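Local coordinates for protein proteinase K (Serratia sp., PDB 2B6N) that probably cleaves peptide bonds as a calcium-binding, secreted serine endopeptidase of the subtilase family, this chain being its protease domain, at residues 141-144 and 145-149. Residues are numbered along the deposited sequence; the frame is centred on the assembly and turned at random.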
ATOM      1  N   ASP A 141      -9.826   0.027  16.169  1.00  7.42           N
ATOM      2  CA  ASP A 141      -9.043   0.079  17.404  1.00  8.03           C
ATOM      3  C   ASP A 141      -7.703  -0.611  17.244  1.00  7.98           C
ATOM      4  O   ASP A 141      -6.680  -0.131  17.761  1.00  8.03           O
ATOM      5  CB  ASP A 141      -9.778  -0.606  18.554  1.00  8.41           C
ATOM      6  CG  ASP A 141     -10.937   0.223  19.100  1.00 10.14           C
ATOM      7  OD1 ASP A 141     -11.041   1.440  18.804  1.00 10.19           O
ATOM      8  OD2 ASP A 141     -11.742  -0.390  19.821  1.00 11.27           O
ATOM      9  N   ALA A 142      -7.709  -1.763  16.572  1.00  8.04           N
ATOM     10  CA  ALA A 142      -6.469  -2.505  16.398  1.00  7.60           C
ATOM     11  C   ALA A 142      -5.495  -1.702  15.535  1.00  7.25           C
ATOM     12  O   ALA A 142      -4.301  -1.666  15.827  1.00  6.30           O
ATOM     13  CB  ALA A 142      -6.718  -3.908  15.806  1.00  7.17           C
ATOM     14  N   VAL A 143      -6.007  -1.067  14.481  1.00  7.21           N
ATOM     15  CA  VAL A 143      -5.176  -0.212  13.613  1.00  7.27           C
ATOM     16  C   VAL A 143      -4.618   0.991  14.385  1.00  7.70           C
ATOM     17  O   VAL A 143      -3.419   1.261  14.352  1.00  7.30           O
ATOM     18  CB  VAL A 143      -5.938   0.292  12.355  1.00  7.34           C
ATOM     19  CG1 VAL A 143      -5.092   1.347  11.592  1.00  8.14           C
ATOM     20  CG2 VAL A 143      -6.266  -0.866  11.433  1.00  7.08           C
ATOM     21  N   ASN A 144      -5.508   1.704  15.061  1.00  7.45           N
ATOM     22  CA  ASN A 144      -5.128   2.904  15.808  1.00  7.84           C
ATOM     23  C   ASN A 144      -4.097   2.571  16.904  1.00  8.21           C
ATOM     24  O   ASN A 144      -3.132   3.318  17.097  1.00  7.49           O
ATOM     25  CB  ASN A 144      -6.363   3.586  16.412  1.00  8.04           C
ATOM     26  CG  ASN A 144      -7.248   4.255  15.376  1.00  8.62           C
ATOM     27  OD1 ASN A 144      -6.817   4.604  14.282  1.00  9.21           O
ATOM     28  ND2 ASN A 144      -8.509   4.443  15.734  1.00  7.88           N
ATOM     29  N   ALA A 145      -4.273   1.426  17.570  1.00  7.75           N
ATOM     30  CA  ALA A 145      -3.313   0.967  18.570  1.00  8.47           C
ATOM     31  C   ALA A 145      -1.943   0.633  17.969  1.00  8.51           C
ATOM     32  O   ALA A 145      -0.909   0.974  18.561  1.00  8.62           O
ATOM     33  CB  ALA A 145      -3.875  -0.256  19.369  1.00  8.21           C
ATOM     34  N   ALA A 146      -1.919  -0.031  16.800  1.00  7.59           N
ATOM     35  CA  ALA A 146      -0.638  -0.358  16.141  1.00  7.95           C
ATOM     36  C   ALA A 146       0.101   0.910  15.711  1.00  7.86           C
ATOM     37  O   ALA A 146       1.329   0.986  15.805  1.00  8.65           O
ATOM     38  CB  ALA A 146      -0.856  -1.299  14.933  1.00  8.32           C
ATOM     39  N   VAL A 147      -0.663   1.903  15.258  1.00  8.13           N
ATOM     40  CA  VAL A 147      -0.109   3.207  14.887  1.00  9.13           C
ATOM     41  C   VAL A 147       0.441   3.935  16.126  1.00  9.60           C
ATOM     42  O   VAL A 147       1.533   4.498  16.072  1.00 10.00           O
ATOM     43  CB  VAL A 147      -1.133   4.076  14.113  1.00  9.01           C
ATOM     44  CG1 VAL A 147      -0.577   5.468  13.856  1.00  9.94           C
ATOM     45  CG2 VAL A 147      -1.472   3.390  12.762  1.00  7.19           C
ATOM     46  N   ALA A 148      -0.315   3.911  17.227  1.00 10.17           N
ATOM     47  CA  ALA A 148       0.148   4.509  18.486  1.00 11.16           C
ATOM     48  C   ALA A 148       1.424   3.821  18.990  1.00 12.01           C
ATOM     49  O   ALA A 148       2.213   4.424  19.728  1.00 12.80           O
ATOM     50  CB  ALA A 148      -0.944   4.486  19.538  1.00 11.16           C
ATOM     51  N   ALA A 149       1.638   2.580  18.557  1.00 11.91           N
ATOM     52  CA  ALA A 149       2.833   1.807  18.890  1.00 12.36           C
ATOM     53  C   ALA A 149       4.010   2.077  17.950  1.00 12.25           C
ATOM     54  O   ALA A 149       5.080   1.489  18.103  1.00 13.21           O
ATOM     55  CB  ALA A 149       2.498   0.295  18.937  1.00 12.54           C
TER
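Ala-145 N donates a hydrogen bond to Asp-141 O at 2.9 Å, the first of four successive alpha-helical N-H(i+4) to C=O(i) hydrogen bonds in the last turns of helix 137-148. The methyl of Ala-145 sits against the same carbonyl, CB to Asp-141 O 3.2 Å. The carboxylate of Asp-141 points back toward the start of the helix, where Gln-137 NE2 hydrogen-bonds its OD1. Ala-146 N follows, hydrogen-bonded to Ala-142 O at 3.0 Å. The side chains of Val-143, Ala-146 and Val-147 pack on Phe-153 of strand 152-156, while Ala-142 meets Ile-114 of helix 107-120. Val-147 N reaches Val-143 O at 3.0 Å, with an N-H...O angle of 160°. With CG1 of Val-147 anti to its backbone N (chi1 175°), CG2 lies beside that N and rests on Val-143 O, 3.3 Å away. The same CG2 faces Val-143 CG1 loosely, at 4.3 Å. Ala-148 N closes the series on Asn-144 O at 2.9 Å. The side chain of Asn-144 projects from the helix, and its OD1 accepts a hydrogen bond from Asp-174 N in a loop. Ala-149 lies just past the helix, and Ala-149 N makes two weak hydrogen bonds, to Ala-145 O and Ala-146 O. The chemistry is thus mainly that of the backbone: main-chain hydrogen bonds hold the turns together, and alanine and valine side chains pack the helix against the central parallel sheet and helix 107-120.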